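Local coordinates for putative ring-cleaving dioxygenase MhqO (Bacillus subtilis subsp. subtilis, PDB 3OAJ), which probably cleaves aromatic rings as an iron(II)-dependent extradiol dioxygenase that may contribute to breakdown and detoxification of aromatic compounds, at residues V16-E21 / G303-E308; G31-K36 / E281-K286; V87-M92 / I129-E134; E183-R188 / D200-P205. All blocks are in the same frame, centred on the assembly; numbering follows the deposited sequence.

Two eight-stranded sheets, built from βαβββ modules of the vicinal oxygen chelate type, carry the four contacts. Contacts 1 and 2, centres about 15 Å apart, lie beside the sheet that holds the metal ligands H11, H218 and E266; they touch through F307 and L34 and fasten the C-terminal part to helix 19-29 and strand 33-39, respectively, at its edge. Contacts 3 and 4, centres about 22 Å apart, belong to the other sheet, away from the metal. Both nest inside the loops closed by contacts 1 and 2, contact 3 closing before contact 4 opens. E114 joins their arginines R132 and R188, linking the two VOC ranges. Contacts 1 and 4, centres about 36 Å apart, flank the chain's centre.

Contact 1: residues V16-E21 / G303-E308; sequences VGHPQE and GLLPFE
The N-terminal turn of helix 19-29, in the first βαβββ module of this vicinal oxygen chelate fold, meets the C-terminal tail through H18, P19 and Q20 on one side and L305, F307 and E308 on the other. Q20 makes the polar part. Its primary amide reads both backbone groups of E308: E308 N donates to Q20 OE1 at 2.8 Å, tilted 21° from the carbonyl plane, and Q20 NE2 returns a nearly straight bond to E308 O, also 2.8 Å and in the plane of both groups. The bend at chi2 (66°) turns the amide to the tail, and NE2 has a weak second partner in D24 OD1. Next to it P19 CB sits over one face of the F307 ring, 4.0 Å from CD2, while Y47 meets that ring edge-to-face and also binds L305 O through its hydroxyl. The imidazole of H18 does double duty. One face receives L305 CD1 in a CH-pi contact, 4.2 Å from the ring centroid, and as N-cap residue H18 accepts through ND1 from Q20 N, which lies in the ring plane, at 2.9 Å.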
loop_
_atom_site.group_PDB
_atom_site.type_symbol
_atom_site.label_atom_id
_atom_site.label_comp_id
_atom_site.label_asym_id
_atom_site.label_seq_id
_atom_site.Cartn_x
_atom_site.Cartn_y
_atom_site.Cartn_z
ATOM N N VAL A 16 11.860 -2.292 -1.308
ATOM C CA VAL A 16 12.251 -2.224 -2.726
ATOM C C VAL A 16 13.723 -1.838 -2.879
ATOM O O VAL A 16 14.467 -1.844 -1.906
ATOM C CB VAL A 16 11.330 -1.259 -3.529
ATOM C CG1 VAL A 16 9.887 -1.797 -3.584
ATOM C CG2 VAL A 16 11.396 0.167 -2.962
ATOM N N GLY A 17 14.124 -1.503 -4.106
ATOM C CA GLY A 17 15.509 -1.156 -4.445
ATOM C C GLY A 17 15.778 0.337 -4.416
ATOM O O GLY A 17 15.193 1.064 -3.621
ATOM N N HIS A 18 16.674 0.792 -5.287
ATOM C CA HIS A 18 17.117 2.186 -5.313
ATOM C C HIS A 18 15.960 3.192 -5.274
ATOM O O HIS A 18 15.021 3.070 -6.070
ATOM C CB HIS A 18 17.931 2.418 -6.592
ATOM C CG HIS A 18 18.794 3.641 -6.561
ATOM N ND1 HIS A 18 18.280 4.923 -6.533
ATOM C CD2 HIS A 18 20.142 3.779 -6.590
ATOM C CE1 HIS A 18 19.273 5.795 -6.526
ATOM N NE2 HIS A 18 20.412 5.127 -6.567
ATOM N N PRO A 19 16.055 4.223 -4.397
ATOM C CA PRO A 19 14.988 5.233 -4.339
ATOM C C PRO A 19 14.708 5.984 -5.637
ATOM O O PRO A 19 13.560 6.356 -5.867
ATOM C CB PRO A 19 15.443 6.188 -3.223
ATOM C CG PRO A 19 16.917 5.977 -3.113
ATOM C CD PRO A 19 17.154 4.533 -3.455
ATOM N N GLN A 20 15.716 6.223 -6.480
ATOM C CA GLN A 20 15.455 6.903 -7.743
ATOM C C GLN A 20 14.643 6.027 -8.701
ATOM O O GLN A 20 13.735 6.516 -9.375
ATOM C CB GLN A 20 16.744 7.397 -8.419
ATOM C CG GLN A 20 16.483 8.248 -9.666
ATOM C CD GLN A 20 15.799 9.570 -9.338
ATOM O OE1 GLN A 20 16.441 10.495 -8.849
ATOM N NE2 GLN A 20 14.498 9.655 -9.584
ATOM N N GLU A 21 14.980 4.739 -8.752
ATOM C CA GLU A 21 14.237 3.779 -9.572
ATOM C C GLU A 21 12.791 3.634 -9.088
ATOM O O GLU A 21 11.841 3.659 -9.884
ATOM C CB GLU A 21 14.945 2.422 -9.550
ATOM C CG GLU A 21 16.302 2.436 -10.215
ATOM C CD GLU A 21 17.052 1.120 -10.057
ATOM O OE1 GLU A 21 16.450 0.123 -9.583
ATOM O OE2 GLU A 21 18.251 1.093 -10.431
ATOM N N GLY A 303 24.215 10.046 4.777
ATOM C CA GLY A 303 24.092 8.652 4.386
ATOM C C GLY A 303 23.021 8.344 3.355
ATOM O O GLY A 303 23.015 7.247 2.802
ATOM N N LEU A 304 22.111 9.284 3.098
ATOM C CA LEU A 304 20.979 9.008 2.197
ATOM C C LEU A 304 21.327 9.318 0.746
ATOM O O LEU A 304 21.993 10.313 0.457
ATOM C CB LEU A 304 19.712 9.771 2.626
ATOM C CG LEU A 304 19.046 9.373 3.949
ATOM C CD1 LEU A 304 17.994 10.399 4.325
ATOM C CD2 LEU A 304 18.429 7.988 3.887
ATOM N N LEU A 305 20.879 8.455 -0.161
ATOM C CA LEU A 305 21.142 8.645 -1.590
ATOM C C LEU A 305 20.280 9.776 -2.132
ATOM O O LEU A 305 19.093 9.817 -1.863
ATOM C CB LEU A 305 20.844 7.355 -2.374
ATOM C CG LEU A 305 21.827 6.190 -2.210
ATOM C CD1 LEU A 305 21.255 4.907 -2.795
ATOM C CD2 LEU A 305 23.191 6.509 -2.846
ATOM N N PRO A 306 20.871 10.697 -2.913
ATOM C CA PRO A 306 20.030 11.732 -3.482
ATOM C C PRO A 306 19.118 11.163 -4.565
ATOM O O PRO A 306 19.469 10.188 -5.253
ATOM C CB PRO A 306 21.042 12.721 -4.078
ATOM C CG PRO A 306 22.225 11.882 -4.395
ATOM C CD PRO A 306 22.286 10.866 -3.294
ATOM N N PHE A 307 17.952 11.771 -4.715
ATOM C CA PHE A 307 17.031 11.407 -5.774
ATOM C C PHE A 307 16.085 12.567 -6.021
ATOM O O PHE A 307 15.913 13.427 -5.157
ATOM C CB PHE A 307 16.269 10.095 -5.448
ATOM C CG PHE A 307 15.181 10.252 -4.416
ATOM C CD1 PHE A 307 13.869 10.476 -4.808
ATOM C CD2 PHE A 307 15.468 10.153 -3.058
ATOM C CE1 PHE A 307 12.852 10.620 -3.861
ATOM C CE2 PHE A 307 14.459 10.297 -2.107
ATOM C CZ PHE A 307 13.159 10.545 -2.508
ATOM N N GLU A 308 15.486 12.605 -7.204
ATOM C CA GLU A 308 14.506 13.638 -7.496
ATOM C C GLU A 308 13.237 13.075 -8.110
ATOM O O GLU A 308 13.267 12.079 -8.844
ATOM C CB GLU A 308 15.109 14.775 -8.338
ATOM C CG GLU A 308 15.257 14.503 -9.831
ATOM C CD GLU A 308 15.552 15.767 -10.647
ATOM O OE1 GLU A 308 15.570 15.680 -11.894
ATOM O OE2 GLU A 308 15.754 16.848 -10.048
#

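Contact 2: residues G31-K36 / E281-K286; sequences GLRLVK and ETMGEK
E281 and T282 bring the 281-286 loop up to the guanidinium of R33, with E281 O lying 3.4 Å from R33 NH2 and T282 N near the plane of the group, at its edge. T282 also opens a type II turn, closed by E285 N bonding back to T282 O. M283 is the main partner. Its CG stands over one face of the guanidinium, 3.5 Å from R33 NH2 and offset toward the rim, and from there the chain runs extended, crossing R33 at about a right angle until CE reaches V35 CG1 at 4.3 Å. The carbonyl of M283 is held twice: weakly by R33 NH2 at 3.1 Å, and through a water that accepts a hydrogen bond from R33 NE (3.0 Å) and donates one to M283 O. The fully extended R33 chain, chi1 175°, delivers the group here, where Q280 O and E54 O take further N-H bonds. G284, with positive phi, lies against the strand, its CA 3.3 Å from L34 O in a nearly straight CA-H...O contact. Its nitrogen goes to E278 and its carbonyl to Q37, while K36 threads toward the same loop, its NZ forming salt bridges with D277 and E278. The loop thus lies against strand 33-39, an edge strand of the metal-bearing sheet, just where V35 and K36 both face Y50 in a classic beta bulge.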
loop_
_atom_site.group_PDB
_atom_site.type_symbol
_atom_site.label_atom_id
_atom_site.label_comp_id
_atom_site.label_asym_id
_atom_site.label_seq_id
_atom_site.Cartn_x
_atom_site.Cartn_y
_atom_site.Cartn_z
ATOM N N GLY A 31 2.353 8.222 -11.910
ATOM C CA GLY A 31 1.845 9.563 -11.664
ATOM C C GLY A 31 1.447 9.866 -10.232
ATOM O O GLY A 31 0.799 10.886 -9.997
ATOM N N LEU A 32 1.816 9.005 -9.287
ATOM C CA LEU A 32 1.475 9.235 -7.877
ATOM C C LEU A 32 2.333 10.345 -7.304
ATOM O O LEU A 32 3.455 10.597 -7.773
ATOM C CB LEU A 32 1.628 7.958 -7.041
ATOM C CG LEU A 32 0.849 6.713 -7.483
ATOM C CD1 LEU A 32 1.047 5.593 -6.479
ATOM C CD2 LEU A 32 -0.628 7.021 -7.691
ATOM N N ARG A 33 1.789 11.029 -6.303
ATOM C CA ARG A 33 2.496 12.106 -5.640
ATOM C C ARG A 33 3.337 11.530 -4.525
ATOM O O ARG A 33 2.849 10.708 -3.755
ATOM C CB ARG A 33 1.495 13.102 -5.069
ATOM C CG ARG A 33 2.163 14.194 -4.256
ATOM C CD ARG A 33 1.208 15.243 -3.741
ATOM N NE ARG A 33 1.970 16.315 -3.100
ATOM C CZ ARG A 33 1.432 17.401 -2.551
ATOM N NH1 ARG A 33 0.111 17.571 -2.547
ATOM N NH2 ARG A 33 2.228 18.327 -2.008
ATOM N N LEU A 34 4.592 11.966 -4.445
ATOM C CA LEU A 34 5.414 11.695 -3.284
ATOM C C LEU A 34 4.947 12.651 -2.202
ATOM O O LEU A 34 5.245 13.842 -2.258
ATOM C CB LEU A 34 6.907 11.905 -3.592
ATOM C CG LEU A 34 7.858 11.671 -2.404
ATOM C CD1 LEU A 34 7.771 10.246 -1.899
ATOM C CD2 LEU A 34 9.298 12.027 -2.751
ATOM N N VAL A 35 4.167 12.125 -1.254
ATOM C CA VAL A 35 3.557 12.957 -0.217
ATOM C C VAL A 35 4.413 13.085 1.033
ATOM O O VAL A 35 4.187 13.976 1.839
ATOM C CB VAL A 35 2.110 12.508 0.155
ATOM C CG1 VAL A 35 1.190 12.663 -1.044
ATOM C CG2 VAL A 35 2.083 11.083 0.701
ATOM N N LYS A 36 5.391 12.195 1.209
ATOM C CA LYS A 36 6.286 12.301 2.373
ATOM C C LYS A 36 7.593 11.570 2.128
ATOM O O LYS A 36 7.611 10.404 1.725
ATOM C CB LYS A 36 5.588 11.747 3.637
ATOM C CG LYS A 36 6.315 12.052 4.962
ATOM C CD LYS A 36 6.348 13.549 5.261
ATOM C CE LYS A 36 4.962 14.161 5.216
ATOM N NZ LYS A 36 4.984 15.614 5.576
ATOM N N GLU A 281 0.342 21.826 0.103
ATOM C CA GLU A 281 0.896 22.192 -1.198
ATOM C C GLU A 281 2.370 21.798 -1.393
ATOM O O GLU A 281 2.823 21.674 -2.531
ATOM C CB GLU A 281 0.654 23.680 -1.499
ATOM C CG GLU A 281 -0.757 23.939 -2.046
ATOM C CD GLU A 281 -1.204 25.395 -1.961
ATOM O OE1 GLU A 281 -0.347 26.297 -1.848
ATOM O OE2 GLU A 281 -2.432 25.636 -2.029
ATOM N N THR A 282 3.098 21.592 -0.293
ATOM C CA THR A 282 4.530 21.274 -0.362
ATOM C C THR A 282 4.909 19.904 0.206
ATOM O O THR A 282 6.076 19.504 0.143
ATOM C CB THR A 282 5.395 22.340 0.376
ATOM O OG1 THR A 282 5.118 22.290 1.785
ATOM C CG2 THR A 282 5.159 23.760 -0.182
ATOM N N MET A 283 3.951 19.180 0.769
ATOM C CA MET A 283 4.322 17.925 1.417
ATOM C C MET A 283 5.026 17.001 0.428
ATOM O O MET A 283 4.643 16.920 -0.753
ATOM C CB MET A 283 3.131 17.239 2.100
ATOM C CG MET A 283 1.949 16.944 1.188
ATOM S SD MET A 283 0.582 16.331 2.179
ATOM C CE MET A 283 -0.652 16.010 0.914
ATOM N N GLY A 284 6.090 16.358 0.913
ATOM C CA GLY A 284 6.920 15.484 0.100
ATOM C C GLY A 284 8.202 16.124 -0.387
ATOM O O GLY A 284 9.046 15.445 -0.954
ATOM N N GLU A 285 8.354 17.426 -0.161
ATOM C CA GLU A 285 9.476 18.182 -0.745
ATOM C C GLU A 285 10.747 18.172 0.094
ATOM O O GLU A 285 11.851 18.273 -0.447
ATOM C CB GLU A 285 9.057 19.621 -1.060
ATOM C CG GLU A 285 8.208 19.716 -2.319
ATOM C CD GLU A 285 7.593 21.085 -2.533
ATOM O OE1 GLU A 285 8.014 22.058 -1.869
ATOM O OE2 GLU A 285 6.681 21.180 -3.382
ATOM N N LYS A 286 10.588 18.042 1.406
ATOM C CA LYS A 286 11.724 18.076 2.323
ATOM C C LYS A 286 11.852 16.777 3.099
ATOM O O LYS A 286 10.854 16.099 3.366
ATOM C CB LYS A 286 11.580 19.233 3.309
ATOM C CG LYS A 286 11.700 20.612 2.686
ATOM C CD LYS A 286 11.572 21.681 3.754
ATOM C CE LYS A 286 10.174 21.669 4.343
ATOM N NZ LYS A 286 10.118 22.179 5.737
HETATM O O HOH W 1 4.888 16.563 -3.636
#

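Contact 3: residues V87-M92 / I129-E134; sequences VPKGAM and IVEREE
E131 reaches from the end of strand 126-131 into the P88-A91 turn, and its carboxylate takes the N-H of G90 in the turn and that of M92 just after it. Strands 79-87 and 126-131 run parallel here, side by side in the sheet, within the first VOC range. E131 and M92 are each modelled in two conformations; details hold for the one described and are less certain for that reason. With chi1 -68°, the extended chain carries the carboxylate to the turn. E131 OE1 takes G90 N at 2.8 Å from above the carboxylate plane and, from the opposite face, K89 NZ at 3.0 Å, a salt bridge on the anti side. E131 OE2 takes M92 N at 2.7 Å, also anti. The lysine gets there by folding back: bends at chi2 (-56°) and chi3 (-60°) curl its chain across E131, so that CD rests on E131 CB. M92 is also bent, in the opposite sense, its thioether sliding past I129. V87 packs CG2 against I129 CG2 at 3.6 Å, crossing it at about a right angle. Backbone bonds V87 N to V130 O (2.9 Å) and R132 N to V87 O set the parallel pairing of V87 with E131. A water joins K89 N to E133 OE1. The carboxylate thus joins the strand end to the turn and the start of helix 92-101; two N-H groups and an ammonium would probably favour its charged form.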
loop_
_atom_site.group_PDB
_atom_site.type_symbol
_atom_site.label_atom_id
_atom_site.label_comp_id
_atom_site.label_asym_id
_atom_site.label_seq_id
_atom_site.Cartn_x
_atom_site.Cartn_y
_atom_site.Cartn_z
ATOM N N VAL A 87 -8.560 2.871 -11.399
ATOM C CA VAL A 87 -8.582 4.021 -12.298
ATOM C C VAL A 87 -10.021 4.296 -12.763
ATOM O O VAL A 87 -10.895 3.433 -12.594
ATOM C CB VAL A 87 -7.626 3.820 -13.525
ATOM C CG1 VAL A 87 -6.168 3.626 -13.059
ATOM C CG2 VAL A 87 -8.091 2.634 -14.387
ATOM N N PRO A 88 -10.275 5.488 -13.328
ATOM C CA PRO A 88 -11.633 5.768 -13.796
ATOM C C PRO A 88 -12.135 4.834 -14.902
ATOM O O PRO A 88 -11.337 4.258 -15.648
ATOM C CB PRO A 88 -11.520 7.188 -14.335
ATOM C CG PRO A 88 -10.391 7.795 -13.554
ATOM C CD PRO A 88 -9.402 6.669 -13.475
ATOM N N LYS A 89 -13.460 4.710 -15.018
ATOM C CA LYS A 89 -14.035 3.917 -16.107
ATOM C C LYS A 89 -13.563 4.496 -17.435
ATOM O O LYS A 89 -13.583 5.713 -17.638
ATOM C CB LYS A 89 -15.570 3.859 -16.032
ATOM C CG LYS A 89 -16.164 2.847 -15.009
ATOM C CD LYS A 89 -15.710 1.359 -15.184
ATOM C CE LYS A 89 -16.072 0.739 -16.547
ATOM N NZ LYS A 89 -15.386 -0.591 -16.759
ATOM N N GLY A 90 -13.109 3.612 -18.318
ATOM C CA GLY A 90 -12.609 3.986 -19.632
ATOM C C GLY A 90 -11.130 4.283 -19.720
ATOM O O GLY A 90 -10.617 4.502 -20.807
ATOM N N ALA A 91 -10.427 4.270 -18.591
ATOM C CA ALA A 91 -9.015 4.657 -18.601
ATOM C C ALA A 91 -8.034 3.506 -18.880
ATOM O O ALA A 91 -6.835 3.745 -18.995
ATOM C CB ALA A 91 -8.651 5.348 -17.292
ATOM N N MET A 92 -8.522 2.271 -19.014
ATOM C CA MET A 92 -7.628 1.129 -19.200
ATOM C C MET A 92 -6.636 1.330 -20.349
ATOM O O MET A 92 -5.441 1.065 -20.182
ATOM C CB MET A 92 -8.419 -0.171 -19.372
ATOM C CG MET A 92 -7.571 -1.419 -19.247
ATOM S SD MET A 92 -6.717 -1.464 -17.661
ATOM C CE MET A 92 -7.975 -2.213 -16.623
ATOM N N ILE A 129 -4.068 -2.978 -12.468
ATOM C CA ILE A 129 -4.973 -1.841 -12.630
ATOM C C ILE A 129 -6.346 -2.339 -13.053
ATOM O O ILE A 129 -6.443 -3.222 -13.905
ATOM C CB ILE A 129 -4.386 -0.799 -13.647
ATOM C CG1 ILE A 129 -3.275 0.006 -12.980
ATOM C CG2 ILE A 129 -5.452 0.156 -14.171
ATOM C CD1 ILE A 129 -2.413 0.803 -13.967
ATOM N N VAL A 130 -7.385 -1.785 -12.432
ATOM C CA VAL A 130 -8.778 -2.096 -12.731
ATOM C C VAL A 130 -9.559 -0.796 -12.800
ATOM O O VAL A 130 -9.205 0.154 -12.108
ATOM C CB VAL A 130 -9.378 -3.045 -11.657
ATOM C CG1 VAL A 130 -9.391 -2.408 -10.249
ATOM C CG2 VAL A 130 -10.754 -3.554 -12.066
ATOM N N GLU A 131 -10.601 -0.773 -13.633
ATOM C CA GLU A 131 -11.455 0.406 -13.802
ATOM C C GLU A 131 -12.666 0.301 -12.902
ATOM O O GLU A 131 -13.362 -0.713 -12.943
ATOM C CB GLU A 131 -11.995 0.483 -15.229
ATOM C CG GLU A 131 -10.999 0.760 -16.314
ATOM C CD GLU A 131 -11.697 0.973 -17.635
ATOM O OE1 GLU A 131 -12.943 0.891 -17.657
ATOM O OE2 GLU A 131 -11.012 1.249 -18.638
ATOM N N ARG A 132 -12.946 1.351 -12.122
ATOM C CA ARG A 132 -14.197 1.404 -11.336
ATOM C C ARG A 132 -14.638 2.847 -11.151
ATOM O O ARG A 132 -13.805 3.733 -10.956
ATOM C CB ARG A 132 -14.069 0.743 -9.953
ATOM C CG ARG A 132 -13.628 -0.719 -9.947
ATOM C CD ARG A 132 -13.637 -1.289 -8.544
ATOM N NE ARG A 132 -13.185 -2.671 -8.586
ATOM C CZ ARG A 132 -12.182 -3.176 -7.865
ATOM N NH1 ARG A 132 -11.551 -2.406 -6.985
ATOM N NH2 ARG A 132 -11.840 -4.455 -8.005
ATOM N N GLU A 133 -15.950 3.084 -11.219
ATOM C CA GLU A 133 -16.509 4.422 -11.012
ATOM C C GLU A 133 -16.332 4.881 -9.564
ATOM O O GLU A 133 -16.034 6.059 -9.312
ATOM C CB GLU A 133 -17.999 4.473 -11.418
ATOM C CG GLU A 133 -18.633 5.884 -11.380
ATOM C CD GLU A 133 -18.124 6.811 -12.483
ATOM O OE1 GLU A 133 -17.755 6.320 -13.573
ATOM O OE2 GLU A 133 -18.116 8.046 -12.267
ATOM N N GLU A 134 -16.494 3.946 -8.626
ATOM C CA GLU A 134 -16.370 4.266 -7.193
ATOM C C GLU A 134 -14.974 4.811 -6.864
ATOM O O GLU A 134 -13.968 4.350 -7.429
ATOM C CB GLU A 134 -16.689 3.029 -6.335
ATOM C CG GLU A 134 -16.787 3.322 -4.837
ATOM C CD GLU A 134 -17.183 2.116 -3.981
ATOM O OE1 GLU A 134 -16.716 0.989 -4.245
ATOM O OE2 GLU A 134 -17.959 2.316 -3.017
HETATM O O HOH W 2 -15.142 6.822 -13.837
#

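Contact 4: residues E183-R188 / D200-P205; sequences EGDFVR and DLKLTP
F186, V187 and R188 pair with K202, L201 and D200 in an antiparallel hairpin within the second VOC range, strands 186-190 and 198-202 of the vicinal oxygen chelate fold. Backbone bonds come first. V187 and L201 form the hydrogen-bonded pair, V187 N to L201 O at 2.9 Å and L201 N to V187 O at 2.8 Å, and L203 N to D185 O extends the ladder past the strand end. Apolar contacts lie on the face carrying V187 and L201: these two side chains lie side by side, and V187 CG1 sits 3.8 Å from both L201 CB and L203 CD2. Charges gather on the other face. R188 grips D200 side-on, NE to OD1 at 2.8 Å and NH2 to OD2 at 2.9 Å, each oxygen using its syn lone pair, with the two planes 21° apart. Y116 OH and E114 bind the same guanidinium, and R111 is a second partner of D200 besides making a cation-pi contact with F186. Beyond the strands D185, its CG anti to N (chi1 -161°), turns its carboxylate toward K202 and T204. Its OD2 takes the salt bridge from K202 NZ at 2.7 Å on the anti side and the T204 OG1 hydroxyl at 2.6 Å on the syn side.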
loop_
_atom_site.group_PDB
_atom_site.type_symbol
_atom_site.label_atom_id
_atom_site.label_comp_id
_atom_site.label_asym_id
_atom_site.label_seq_id
_atom_site.Cartn_x
_atom_site.Cartn_y
_atom_site.Cartn_z
ATOM N N GLU A 183 -14.788 -17.335 -6.989
ATOM C CA GLU A 183 -14.618 -17.587 -8.423
ATOM C C GLU A 183 -13.185 -18.057 -8.636
ATOM O O GLU A 183 -12.264 -17.507 -8.038
ATOM C CB GLU A 183 -14.889 -16.321 -9.244
ATOM C CG GLU A 183 -15.062 -16.591 -10.740
ATOM C CD GLU A 183 -15.173 -15.315 -11.564
ATOM O OE1 GLU A 183 -16.259 -14.699 -11.605
ATOM O OE2 GLU A 183 -14.178 -14.948 -12.205
ATOM N N GLY A 184 -12.992 -19.076 -9.470
ATOM C CA GLY A 184 -11.655 -19.606 -9.711
ATOM C C GLY A 184 -11.002 -19.981 -8.396
ATOM O O GLY A 184 -11.621 -20.648 -7.556
ATOM N N ASP A 185 -9.778 -19.506 -8.189
ATOM C CA ASP A 185 -9.065 -19.801 -6.959
ATOM C C ASP A 185 -9.152 -18.707 -5.897
ATOM O O ASP A 185 -8.256 -18.581 -5.063
ATOM C CB ASP A 185 -7.596 -20.155 -7.245
ATOM C CG ASP A 185 -6.944 -20.905 -6.085
ATOM O OD1 ASP A 185 -7.587 -21.807 -5.496
ATOM O OD2 ASP A 185 -5.792 -20.577 -5.748
ATOM N N PHE A 186 -10.239 -17.935 -5.907
ATOM C CA PHE A 186 -10.354 -16.773 -5.021
ATOM C C PHE A 186 -11.651 -16.715 -4.240
ATOM O O PHE A 186 -12.695 -17.133 -4.734
ATOM C CB PHE A 186 -10.247 -15.476 -5.823
ATOM C CG PHE A 186 -8.936 -15.310 -6.536
ATOM C CD1 PHE A 186 -7.771 -15.010 -5.823
ATOM C CD2 PHE A 186 -8.869 -15.455 -7.915
ATOM C CE1 PHE A 186 -6.541 -14.853 -6.491
ATOM C CE2 PHE A 186 -7.653 -15.306 -8.589
ATOM C CZ PHE A 186 -6.489 -15.004 -7.877
ATOM N N VAL A 187 -11.578 -16.186 -3.023
ATOM C CA VAL A 187 -12.759 -15.639 -2.370
ATOM C C VAL A 187 -12.569 -14.127 -2.282
ATOM O O VAL A 187 -11.459 -13.641 -2.009
ATOM C CB VAL A 187 -13.065 -16.306 -0.995
ATOM C CG1 VAL A 187 -11.902 -16.124 -0.032
ATOM C CG2 VAL A 187 -14.371 -15.775 -0.403
ATOM N N ARG A 188 -13.648 -13.393 -2.555
ATOM C CA ARG A 188 -13.617 -11.928 -2.575
ATOM C C ARG A 188 -14.410 -11.343 -1.417
ATOM O O ARG A 188 -15.532 -11.790 -1.122
ATOM C CB ARG A 188 -14.176 -11.399 -3.897
ATOM C CG ARG A 188 -14.309 -9.872 -3.960
ATOM C CD ARG A 188 -14.496 -9.393 -5.392
ATOM N NE ARG A 188 -13.218 -9.401 -6.097
ATOM C CZ ARG A 188 -12.967 -8.759 -7.233
ATOM N NH1 ARG A 188 -13.922 -8.039 -7.810
ATOM N NH2 ARG A 188 -11.751 -8.826 -7.774
ATOM N N ASP A 200 -9.187 -9.739 -2.310
ATOM C CA ASP A 200 -9.224 -11.095 -2.825
ATOM C C ASP A 200 -8.257 -11.938 -2.025
ATOM O O ASP A 200 -7.171 -11.470 -1.659
ATOM C CB ASP A 200 -8.863 -11.130 -4.312
ATOM C CG ASP A 200 -9.926 -10.468 -5.171
ATOM O OD1 ASP A 200 -11.116 -10.759 -4.921
ATOM O OD2 ASP A 200 -9.584 -9.652 -6.057
ATOM N N LEU A 201 -8.692 -13.151 -1.705
ATOM C CA LEU A 201 -7.892 -14.094 -0.945
ATOM C C LEU A 201 -7.767 -15.354 -1.788
ATOM O O LEU A 201 -8.773 -15.955 -2.182
ATOM C CB LEU A 201 -8.555 -14.380 0.415
ATOM C CG LEU A 201 -8.034 -15.540 1.270
ATOM C CD1 LEU A 201 -6.592 -15.320 1.727
ATOM C CD2 LEU A 201 -8.937 -15.730 2.479
ATOM N N LYS A 202 -6.528 -15.744 -2.068
ATOM C CA LYS A 202 -6.249 -16.963 -2.803
ATOM C C LYS A 202 -6.530 -18.161 -1.901
ATOM O O LYS A 202 -6.145 -18.186 -0.730
ATOM C CB LYS A 202 -4.803 -16.966 -3.313
ATOM C CG LYS A 202 -4.526 -18.068 -4.335
ATOM C CD LYS A 202 -3.217 -17.821 -5.067
ATOM C CE LYS A 202 -2.826 -19.011 -5.953
ATOM N NZ LYS A 202 -3.772 -19.294 -7.061
ATOM N N LEU A 203 -7.225 -19.149 -2.447
ATOM C CA LEU A 203 -7.722 -20.244 -1.622
ATOM C C LEU A 203 -6.780 -21.429 -1.535
ATOM O O LEU A 203 -6.941 -22.287 -0.661
ATOM C CB LEU A 203 -9.121 -20.660 -2.063
ATOM C CG LEU A 203 -10.165 -19.623 -1.618
ATOM C CD1 LEU A 203 -11.474 -19.857 -2.317
ATOM C CD2 LEU A 203 -10.353 -19.612 -0.105
ATOM N N THR A 204 -5.808 -21.484 -2.438
ATOM C CA THR A 204 -4.820 -22.556 -2.397
ATOM C C THR A 204 -3.421 -21.996 -2.132
ATOM O O THR A 204 -2.920 -21.181 -2.914
ATOM C CB THR A 204 -4.838 -23.442 -3.671
ATOM O OG1 THR A 204 -4.482 -22.666 -4.816
ATOM C CG2 THR A 204 -6.210 -24.072 -3.883
ATOM N N PRO A 205 -2.798 -22.417 -1.010
ATOM C CA PRO A 205 -1.410 -22.051 -0.692
ATOM C C PRO A 205 -0.435 -22.400 -1.822
ATOM O O PRO A 205 -0.509 -23.496 -2.384
ATOM C CB PRO A 205 -1.106 -22.893 0.551
ATOM C CG PRO A 205 -2.432 -23.084 1.210
ATOM C CD PRO A 205 -3.436 -23.171 0.089
#